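Local coordinates for protein lysozyme, putative (Bacillus anthracis, PDB 2WAG) that probably hydrolyses the glycan strands of bacterial peptidoglycan as a family GH25 lysozyme, with retention of anomeric configuration, at residues V19-A22 / D27-W30; S23-I28 / K199-N204; F40-A45 / P101-V106; A50-Y55 / A86-R91. All coordinates share one frame; numbering follows the deposited sequence. Where two conformers were deposited one is given.

How the contacts relate
Contacts 1 to 4 illustrate how a β/α-barrel-like lysozyme fold ties one curled sheet to its loops. Contacts 1 and 2 share Asp27 and Ile28 and have centres only about 5 Å apart: strand 17-21 packs on the loop that follows it, and that loop turns back onto residues 199-204, which lead into strand 202-206 on the other flank of 17-21. Contact 3, centred about 12 Å from contact 1, spans the barrel interior between non-adjacent strands. Contact 4, about 19 Å centre to centre from contact 2, lies at the surface, yet Asp53 OD1 accepts from Ser23 N at 2.8 Å. In barrels of this kind the active site lies at the C-terminal ends of the parallel strands.

Contact 1: V19-A22 / D27-W30; sequences VDVA and DIDW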
# COMPACT_ATOMS: atom_id res chain seq x y z
N VAL A 19 3.43 -8.28 -13.75
CA VAL A 19 3.86 -7.73 -12.48
C VAL A 19 4.73 -6.49 -12.64
O VAL A 19 5.21 -6.24 -13.69
CB VAL A 19 4.73 -8.79 -11.70
CG1 VAL A 19 3.98 -10.11 -11.54
CG2 VAL A 19 6.11 -9.02 -12.38
N ASP A 20 4.87 -5.75 -11.54
CA ASP A 20 5.93 -4.75 -11.46
C ASP A 20 6.60 -4.96 -10.12
O ASP A 20 5.92 -5.29 -9.15
CB ASP A 20 5.45 -3.31 -11.68
CG ASP A 20 4.52 -2.83 -10.62
OD1 ASP A 20 3.32 -2.98 -10.83
OD2 ASP A 20 4.99 -2.32 -9.59
N VAL A 21 7.92 -4.84 -10.09
CA VAL A 21 8.69 -5.12 -8.90
C VAL A 21 9.83 -4.14 -8.71
O VAL A 21 10.29 -3.51 -9.68
CB VAL A 21 9.30 -6.56 -8.92
CG1 VAL A 21 8.22 -7.62 -9.07
CG2 VAL A 21 10.37 -6.69 -10.00
N ALA A 22 10.28 -4.04 -7.47
CA ALA A 22 11.49 -3.32 -7.09
C ALA A 22 12.24 -4.20 -6.11
O ALA A 22 11.83 -5.35 -5.84
CB ALA A 22 11.14 -1.97 -6.46
N ASP A 27 14.02 -11.62 -3.53
CA ASP A 27 14.50 -12.56 -4.54
C ASP A 27 13.31 -13.15 -5.30
O ASP A 27 12.50 -13.88 -4.73
CB ASP A 27 15.29 -13.67 -3.84
CG ASP A 27 16.11 -14.51 -4.79
OD1 ASP A 27 16.16 -14.21 -6.00
OD2 ASP A 27 16.74 -15.49 -4.32
N ILE A 28 13.20 -12.83 -6.57
CA ILE A 28 12.08 -13.28 -7.37
C ILE A 28 12.46 -14.49 -8.21
O ILE A 28 13.51 -14.50 -8.86
CB ILE A 28 11.59 -12.17 -8.28
CG1 ILE A 28 11.02 -11.03 -7.45
CG2 ILE A 28 10.58 -12.70 -9.28
CD1 ILE A 28 11.00 -9.74 -8.19
N ASP A 29 11.61 -15.51 -8.17
CA ASP A 29 11.78 -16.68 -9.01
C ASP A 29 10.98 -16.39 -10.28
O ASP A 29 9.77 -16.58 -10.34
CB ASP A 29 11.23 -17.91 -8.29
CG ASP A 29 11.40 -19.19 -9.11
OD1 ASP A 29 11.60 -19.13 -10.33
OD2 ASP A 29 11.36 -20.29 -8.50
N TRP A 30 11.68 -15.90 -11.30
CA TRP A 30 11.00 -15.44 -12.52
C TRP A 30 10.36 -16.59 -13.27
O TRP A 30 9.28 -16.44 -13.85
CB TRP A 30 11.97 -14.66 -13.41
CG TRP A 30 12.28 -13.32 -12.79
CD1 TRP A 30 13.36 -12.98 -12.04
CD2 TRP A 30 11.42 -12.18 -12.81
NE1 TRP A 30 13.24 -11.67 -11.61
CE2 TRP A 30 12.06 -11.16 -12.08
CE3 TRP A 30 10.17 -11.93 -13.38
CZ2 TRP A 30 11.47 -9.90 -11.89
CZ3 TRP A 30 9.60 -10.68 -13.19
CH2 TRP A 30 10.24 -9.68 -12.46
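Val19 and Val21 turn their methyl groups toward Ile28 and Trp30, on the outer side of the first strand of a TIM-barrel-like sheet, where the chain leaves strand 17-21 and enters helix 30-34 on its way to the parallel strand 40-47, a β-α-β crossover. Asp20, between them, points to the other side, where OD1 bonds Gln184 and Asn204. Val21 CG1 is anti to the carbonyl carbon (chi1 -58°), which leaves CG2 between the backbone N and that carbon, as in Val19, and this branch does most of the touching. Val19 CG2 approaches the indole obliquely, 3.9 Å from Trp30 CZ3. Val21 CG2 instead meets the six-membered ring at its edge, near the ring plane, 3.9 Å from Trp30 CH2. Ile28, whose contacts are those of one of two deposited conformers, reaches Val21 tip to tip: its nearly extended chain (chi2 158°) brings CD1 between the two branches of the valine, 3.6 Å from both Val21 CG1 and Val21 CG2. The indole is held in its rotation at its polar end too, because NE1 bonds Asn59 of helix 56-64. The other branch of Ile28 places CG2 over the centre of one indole face, 3.5 Å above the plane of Trp30.

Contact 2: S23-I28 / K199-N204; sequences SYQGDI and KYIDLN. With SO4 (sulfate ion), chain C.
Gln25 and Ile201 have their CA atoms 6.4 Å apart, where the 3-10 turn 23-25 faces an inverse γ-turn centred on Tyr200 and closed by a weak bond from Ile201 N to Lys199 O. That turn presents the carbonyl of Tyr200 to Gln25, whose NE2 donates to Tyr200 O at 2.9 Å, with 157° at the hydrogen. The acceptor lies nearly in the Gln25 amide plane, whereas the nitrogen stands above the carbonyl plane. A bend at chi2 (59°) folds the glutamine back, and OE1 accepts from Ala22 N; its side chain and that of Ile201 cross obliquely, Gln25 CG lying 4.1 Å from Ile201 CG1. The contact joins the loop after the first barrel strand to the approach of strand 202-206, its antiparallel neighbour. Lys199 runs extended until its last torsion bends (chi4 60°), and NZ donates to Gln25 O at 2.8 Å, tilted from the carbonyl plane. A water links Asp27 O and, weakly, this ammonium. Tyr200 turns its ring away: Tyr200 OH donates at 2.6 Å to O3 of a sulfate, probably from the crystallisation liquor, and accepts from Gln25 NE2 of the second subunit, a bond made in both directions.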
# COMPACT_ATOMS: atom_id res chain seq x y z
N SER A 23 13.34 -3.68 -5.55
CA SER A 23 14.13 -4.52 -4.66
C SER A 23 13.33 -4.99 -3.44
O SER A 23 13.65 -6.04 -2.89
CB SER A 23 15.38 -3.77 -4.19
OG SER A 23 15.03 -2.61 -3.46
N TYR A 24 12.30 -4.24 -3.05
CA TYR A 24 11.51 -4.56 -1.84
C TYR A 24 10.77 -5.88 -1.99
O TYR A 24 10.34 -6.43 -0.99
CB TYR A 24 10.58 -3.37 -1.47
CG TYR A 24 11.39 -2.12 -1.59
CD1 TYR A 24 12.54 -1.94 -0.80
CD2 TYR A 24 11.14 -1.20 -2.59
CE1 TYR A 24 13.37 -0.86 -0.99
CE2 TYR A 24 11.96 -0.10 -2.76
CZ TYR A 24 13.07 0.05 -1.97
OH TYR A 24 13.89 1.13 -2.19
N GLN A 25 10.59 -6.36 -3.22
CA GLN A 25 9.97 -7.66 -3.45
C GLN A 25 10.95 -8.82 -3.23
O GLN A 25 10.57 -9.99 -3.37
CB GLN A 25 9.33 -7.72 -4.85
CG GLN A 25 7.96 -7.08 -4.90
CD GLN A 25 7.98 -5.62 -4.49
OE1 GLN A 25 8.70 -4.80 -5.08
NE2 GLN A 25 7.20 -5.27 -3.44
N GLY A 26 12.22 -8.51 -2.95
CA GLY A 26 13.19 -9.56 -2.61
C GLY A 26 13.61 -10.39 -3.80
O GLY A 26 13.61 -9.92 -4.94
N ASP A 27 14.02 -11.62 -3.53
CA ASP A 27 14.50 -12.56 -4.54
C ASP A 27 13.31 -13.15 -5.30
O ASP A 27 12.50 -13.88 -4.73
CB ASP A 27 15.29 -13.67 -3.84
CG ASP A 27 16.11 -14.51 -4.79
OD1 ASP A 27 16.16 -14.21 -6.00
OD2 ASP A 27 16.74 -15.49 -4.32
N ILE A 28 13.20 -12.83 -6.57
CA ILE A 28 12.08 -13.28 -7.37
C ILE A 28 12.46 -14.49 -8.21
O ILE A 28 13.51 -14.50 -8.86
CB ILE A 28 11.59 -12.17 -8.28
CG1 ILE A 28 11.02 -11.03 -7.45
CG2 ILE A 28 10.58 -12.70 -9.28
CD1 ILE A 28 11.00 -9.74 -8.19
N LYS A 199 1.81 -12.41 -1.24
CA LYS A 199 3.05 -11.65 -1.40
C LYS A 199 2.75 -10.17 -1.66
O LYS A 199 1.79 -9.87 -2.39
CB LYS A 199 3.91 -12.23 -2.55
CG LYS A 199 5.19 -11.44 -2.68
CD LYS A 199 6.06 -11.99 -3.77
CE LYS A 199 7.34 -11.17 -3.92
NZ LYS A 199 8.15 -11.16 -2.66
N TYR A 200 3.57 -9.25 -1.12
CA TYR A 200 3.45 -7.83 -1.52
C TYR A 200 4.16 -7.66 -2.83
O TYR A 200 5.39 -7.50 -2.85
CB TYR A 200 3.97 -6.85 -0.45
CG TYR A 200 3.02 -6.79 0.73
CD1 TYR A 200 1.89 -5.98 0.70
CD2 TYR A 200 3.25 -7.55 1.86
CE1 TYR A 200 1.00 -5.95 1.79
CE2 TYR A 200 2.38 -7.52 2.94
CZ TYR A 200 1.27 -6.72 2.91
OH TYR A 200 0.42 -6.70 3.99
N ILE A 201 3.40 -7.88 -3.90
CA ILE A 201 3.86 -7.67 -5.26
C ILE A 201 2.69 -7.12 -6.05
O ILE A 201 1.54 -7.58 -5.94
CB ILE A 201 4.33 -8.98 -5.87
CG1 ILE A 201 4.98 -8.73 -7.24
CG2 ILE A 201 3.17 -9.99 -5.88
CD1 ILE A 201 5.71 -9.94 -7.74
N ASP A 202 2.97 -6.08 -6.82
CA ASP A 202 1.96 -5.42 -7.63
C ASP A 202 1.57 -6.23 -8.86
O ASP A 202 2.45 -6.70 -9.60
CB ASP A 202 2.56 -4.11 -8.18
CG ASP A 202 2.83 -3.06 -7.11
OD1 ASP A 202 2.21 -3.09 -6.02
OD2 ASP A 202 3.68 -2.17 -7.39
N LEU A 203 0.27 -6.33 -9.08
CA LEU A 203 -0.25 -6.98 -10.29
C LEU A 203 -1.03 -6.04 -11.15
O LEU A 203 -1.66 -5.14 -10.70
CB LEU A 203 -1.10 -8.23 -9.98
CG LEU A 203 -0.45 -9.29 -9.04
CD1 LEU A 203 -1.46 -10.44 -8.88
CD2 LEU A 203 0.83 -9.78 -9.55
N ASN A 204 -0.92 -6.32 -12.44
CA ASN A 204 -1.39 -5.41 -13.45
C ASN A 204 -2.05 -6.11 -14.62
O ASN A 204 -1.77 -7.19 -14.84
CB ASN A 204 -0.18 -4.64 -14.04
CG ASN A 204 0.66 -3.90 -13.01
OD1 ASN A 204 0.39 -2.87 -12.64
ND2 ASN A 204 1.66 -4.55 -12.56
S SO4 C . -2.61 -4.67 2.64
O1 SO4 C . -4.02 -4.53 2.98
O2 SO4 C . -2.44 -5.41 1.37
O3 SO4 C . -1.83 -5.53 3.53
O4 SO4 C . -2.01 -3.43 2.11
O HOH W 1 9.47 -13.76 -4.18

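Contact 3: F40-A45 / P101-V106; sequences FAFIKA and PPVIDV
Pro101 meets Phe42 through its backbone rather than its ring: Pro101 O lies at the edge of the phenyl group, near its plane, 3.7 Å from Phe42 CE1. Pro102 turns the other way, its ring packing against Phe89 of helix 82-92. Val103 points its side chain back to Phe42, their CA atoms being 8.1 Å apart. One methyl does the work. With CG1 anti to the backbone N (chi1 173°), CG2 is left beside that nitrogen and comes within 3.5 Å of Phe42 CE1 and 3.5 Å of Phe42 CD1. It approaches the ring obliquely, and the two side chains cross at about a right angle. Asp105, two residues on, points to the same side but does not reach the 40-45 segment; its side chain packs on Tyr73 and Tyr144, and OD2 takes a weak bond from Gly2 N of the second subunit. No hydrogen bond joins the segments, since strands 40-47 and 103-106 are not sheet neighbours: 69-75 runs parallel between them, and the contact spans the interior of the barrel. There Phe42 is ringed by Ile142 from strand 142-145, Trp164 from strand 162-166 and Phe182 from strand 182-186, while helix 56-64 packs on Ile43 at the outer side.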
# COMPACT_ATOMS: atom_id res chain seq x y z
N PHE A 40 4.11 -10.31 -18.52
CA PHE A 40 5.02 -9.17 -18.58
C PHE A 40 5.49 -8.81 -17.19
O PHE A 40 4.87 -9.16 -16.18
CB PHE A 40 4.41 -7.94 -19.29
CG PHE A 40 3.20 -7.33 -18.60
CD1 PHE A 40 3.35 -6.31 -17.67
CD2 PHE A 40 1.92 -7.72 -18.96
CE1 PHE A 40 2.22 -5.73 -17.06
CE2 PHE A 40 0.79 -7.16 -18.38
CZ PHE A 40 0.94 -6.15 -17.41
N ALA A 41 6.58 -8.06 -17.16
CA ALA A 41 7.15 -7.50 -15.97
C ALA A 41 7.71 -6.10 -16.25
O ALA A 41 8.35 -5.91 -17.21
CB ALA A 41 8.17 -8.38 -15.39
N PHE A 42 7.42 -5.17 -15.37
CA PHE A 42 8.14 -3.90 -15.34
C PHE A 42 8.98 -3.87 -14.07
O PHE A 42 8.46 -4.04 -12.97
CB PHE A 42 7.17 -2.72 -15.38
CG PHE A 42 6.52 -2.49 -16.73
CD1 PHE A 42 7.25 -1.93 -17.77
CD2 PHE A 42 5.20 -2.85 -16.95
CE1 PHE A 42 6.66 -1.72 -19.02
CE2 PHE A 42 4.61 -2.63 -18.21
CZ PHE A 42 5.34 -2.07 -19.23
N ILE A 43 10.29 -3.67 -14.23
CA ILE A 43 11.23 -3.78 -13.15
C ILE A 43 11.81 -2.42 -12.83
O ILE A 43 12.25 -1.71 -13.72
CB ILE A 43 12.38 -4.73 -13.58
CG1 ILE A 43 11.85 -6.11 -13.97
CG2 ILE A 43 13.47 -4.81 -12.49
CD1 ILE A 43 12.88 -6.93 -14.71
N LYS A 44 11.81 -2.02 -11.55
CA LYS A 44 12.41 -0.73 -11.21
C LYS A 44 13.91 -0.73 -11.51
O LYS A 44 14.62 -1.63 -11.05
CB LYS A 44 12.23 -0.40 -9.73
CG LYS A 44 12.76 0.99 -9.42
CD LYS A 44 12.55 1.37 -7.95
CE LYS A 44 13.16 2.74 -7.66
NZ LYS A 44 13.03 3.07 -6.21
N ALA A 45 14.37 0.28 -12.27
CA ALA A 45 15.79 0.46 -12.53
C ALA A 45 16.37 1.58 -11.70
O ALA A 45 17.35 1.37 -10.98
CB ALA A 45 16.00 0.74 -14.02
N PRO A 101 8.24 -0.73 -23.76
CA PRO A 101 8.65 0.67 -23.69
C PRO A 101 9.04 1.08 -22.27
O PRO A 101 8.57 0.46 -21.29
CB PRO A 101 7.40 1.43 -24.14
CG PRO A 101 6.60 0.40 -24.96
CD PRO A 101 6.85 -0.89 -24.23
N PRO A 102 9.85 2.13 -22.16
CA PRO A 102 10.20 2.63 -20.83
C PRO A 102 9.01 3.24 -20.11
O PRO A 102 8.09 3.77 -20.75
CB PRO A 102 11.23 3.73 -21.12
CG PRO A 102 11.12 4.04 -22.54
CD PRO A 102 10.39 2.96 -23.25
N VAL A 103 9.03 3.13 -18.79
CA VAL A 103 8.01 3.72 -17.95
C VAL A 103 8.61 4.79 -17.02
O VAL A 103 9.63 4.58 -16.46
CB VAL A 103 7.36 2.66 -17.07
CG1 VAL A 103 6.42 3.25 -16.04
CG2 VAL A 103 6.71 1.57 -17.91
N ILE A 104 7.89 5.92 -16.91
CA ILE A 104 8.20 6.89 -15.86
C ILE A 104 7.05 6.86 -14.86
O ILE A 104 5.89 7.05 -15.24
CB ILE A 104 8.41 8.31 -16.39
CG1 ILE A 104 9.44 8.34 -17.53
CG2 ILE A 104 8.86 9.20 -15.25
CD1 ILE A 104 9.45 9.65 -18.30
N ASP A 105 7.40 6.62 -13.59
CA ASP A 105 6.46 6.47 -12.51
C ASP A 105 6.38 7.80 -11.75
O ASP A 105 7.38 8.25 -11.18
CB ASP A 105 6.97 5.31 -11.64
CG ASP A 105 6.13 5.02 -10.41
OD1 ASP A 105 5.61 5.98 -9.77
OD2 ASP A 105 6.07 3.83 -10.06
N VAL A 106 5.21 8.44 -11.81
CA VAL A 106 4.99 9.78 -11.22
C VAL A 106 3.97 9.64 -10.09
O VAL A 106 2.78 9.36 -10.33
CB VAL A 106 4.48 10.77 -12.27
CG1 VAL A 106 4.33 12.16 -11.67
CG2 VAL A 106 5.40 10.80 -13.50

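Contact 4: A50-Y55 / A86-R91; sequences AFVDKY and AEQFIR
Gln88 approaches Ala50 with a polar nitrogen and yet makes no hydrogen bond across the contact: NE2 rests 3.6 Å from Ala50 CA, against the backbone. Gln88 NE2 also lies 4.3 Å from Val52 CG2, so the amide end abuts Ala50 and the start of strand 51-52 by van der Waals contact. Gln88 and Arg91 each have two deposited conformers, and all of this holds for one. The Gln88 chain is bent at chi2 (-69°), and its chi1 of -96° is off the usual staggered position. Its other amide atom, OE1, is gripped side-on by the arginine one helical turn later, Arg91 NE and Arg91 NH2 each donating to it at 2.8 Å. The oxygen lies close to the guanidinium plane, and the NH2 donor sits on a lone pair in the carbonyl plane. This double grip would fix the rotation of the amide and direct NE2 at the backbone of Ala50. Farther along, Asp53 OD2 accepts from Tyr55 N at 2.9 Å, from the anti side, well out of the carboxylate plane, while Asp53 OD1 takes Ser23 N. Phe51 points away from the helix and stacks on His5 of the second subunit, apparently from the N-terminal histidine tag. Phe89, on the inner face of helix 82-92, packs on strands 40-47 and 69-75. Here a β-hairpin of strands 40-47 and 51-52 ends in an Asx turn, with Tyr55 as N-cap of helix 56-64, on the rim of a β/α-barrel.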
# COMPACT_ATOMS: atom_id res chain seq x y z
N ALA A 50 20.37 9.87 -9.38
CA ALA A 50 21.54 9.07 -9.04
C ALA A 50 21.30 7.68 -8.44
O ALA A 50 22.23 6.89 -8.29
CB ALA A 50 22.44 9.89 -8.11
N PHE A 51 20.04 7.34 -8.15
CA PHE A 51 19.78 6.09 -7.45
C PHE A 51 19.54 4.92 -8.42
O PHE A 51 18.87 5.08 -9.44
CB PHE A 51 18.58 6.26 -6.50
CG PHE A 51 18.23 5.03 -5.74
CD1 PHE A 51 18.80 4.77 -4.49
CD2 PHE A 51 17.32 4.11 -6.26
CE1 PHE A 51 18.45 3.63 -3.77
CE2 PHE A 51 16.98 2.96 -5.55
CZ PHE A 51 17.54 2.72 -4.32
N VAL A 52 20.08 3.75 -8.07
CA VAL A 52 19.89 2.52 -8.82
C VAL A 52 19.32 1.44 -7.89
O VAL A 52 19.90 1.16 -6.83
CB VAL A 52 21.21 1.99 -9.45
CG1 VAL A 52 20.96 0.75 -10.29
CG2 VAL A 52 21.87 3.09 -10.31
N ASP A 53 18.19 0.86 -8.27
CA ASP A 53 17.59 -0.21 -7.48
C ASP A 53 18.58 -1.38 -7.36
O ASP A 53 19.19 -1.79 -8.35
CB ASP A 53 16.26 -0.63 -8.12
CG ASP A 53 15.56 -1.73 -7.34
OD1 ASP A 53 14.58 -1.41 -6.62
OD2 ASP A 53 15.99 -2.91 -7.44
N LYS A 54 18.75 -1.91 -6.15
CA LYS A 54 19.82 -2.88 -5.94
C LYS A 54 19.60 -4.20 -6.64
O LYS A 54 20.55 -4.95 -6.84
CB LYS A 54 20.07 -3.10 -4.45
CG LYS A 54 19.00 -3.86 -3.73
CD LYS A 54 19.46 -4.23 -2.32
CE LYS A 54 18.37 -4.96 -1.55
NZ LYS A 54 18.86 -5.37 -0.19
N TYR A 55 18.36 -4.50 -7.04
CA TYR A 55 18.09 -5.76 -7.72
C TYR A 55 17.77 -5.56 -9.20
O TYR A 55 17.42 -6.52 -9.88
CB TYR A 55 16.96 -6.55 -7.05
CG TYR A 55 17.34 -7.15 -5.71
CD1 TYR A 55 18.68 -7.35 -5.35
CD2 TYR A 55 16.37 -7.51 -4.80
CE1 TYR A 55 19.03 -7.88 -4.11
CE2 TYR A 55 16.71 -8.06 -3.57
CZ TYR A 55 18.02 -8.24 -3.23
OH TYR A 55 18.30 -8.79 -1.99
N ALA A 86 16.65 11.34 -17.06
CA ALA A 86 16.66 10.54 -18.28
C ALA A 86 18.04 9.91 -18.51
O ALA A 86 18.16 8.75 -18.90
CB ALA A 86 16.29 11.39 -19.48
N GLU A 87 19.08 10.71 -18.29
CA GLU A 87 20.44 10.21 -18.46
C GLU A 87 20.72 9.05 -17.51
O GLU A 87 21.40 8.09 -17.87
CB GLU A 87 21.46 11.34 -18.24
CG GLU A 87 21.49 12.37 -19.38
CD GLU A 87 22.19 13.69 -19.06
OE1 GLU A 87 22.37 14.06 -17.87
OE2 GLU A 87 22.55 14.39 -20.03
N GLN A 88 20.15 9.12 -16.32
CA GLN A 88 20.33 8.04 -15.38
C GLN A 88 19.62 6.74 -15.79
O GLN A 88 20.20 5.66 -15.74
CB GLN A 88 19.93 8.53 -14.01
CG GLN A 88 21.16 9.01 -13.27
CD GLN A 88 22.07 7.84 -12.90
OE1 GLN A 88 23.18 7.69 -13.43
NE2 GLN A 88 21.60 7.01 -11.99
N PHE A 89 18.37 6.84 -16.23
CA PHE A 89 17.70 5.65 -16.73
C PHE A 89 18.47 5.07 -17.92
O PHE A 89 18.72 3.88 -17.99
CB PHE A 89 16.27 6.03 -17.10
CG PHE A 89 15.41 4.87 -17.56
CD1 PHE A 89 14.70 4.10 -16.63
CD2 PHE A 89 15.29 4.56 -18.91
CE1 PHE A 89 13.87 3.07 -17.05
CE2 PHE A 89 14.47 3.51 -19.34
CZ PHE A 89 13.74 2.78 -18.40
N ILE A 90 18.86 5.94 -18.87
CA ILE A 90 19.55 5.50 -20.07
C ILE A 90 20.89 4.80 -19.77
O ILE A 90 21.21 3.81 -20.40
CB ILE A 90 19.72 6.68 -21.05
CG1 ILE A 90 18.36 7.06 -21.64
CG2 ILE A 90 20.71 6.33 -22.19
CD1 ILE A 90 18.35 8.43 -22.36
N ARG A 91 21.64 5.28 -18.77
CA ARG A 91 22.92 4.62 -18.42
C ARG A 91 22.70 3.20 -17.89
O ARG A 91 23.55 2.31 -18.03
CB ARG A 91 23.69 5.44 -17.37
CG ARG A 91 24.21 6.75 -17.90
CD ARG A 91 25.15 7.44 -16.92
NE ARG A 91 24.41 8.15 -15.88
CZ ARG A 91 24.24 9.47 -15.87
NH1 ARG A 91 24.77 10.21 -16.83
NH2 ARG A 91 23.55 10.03 -14.89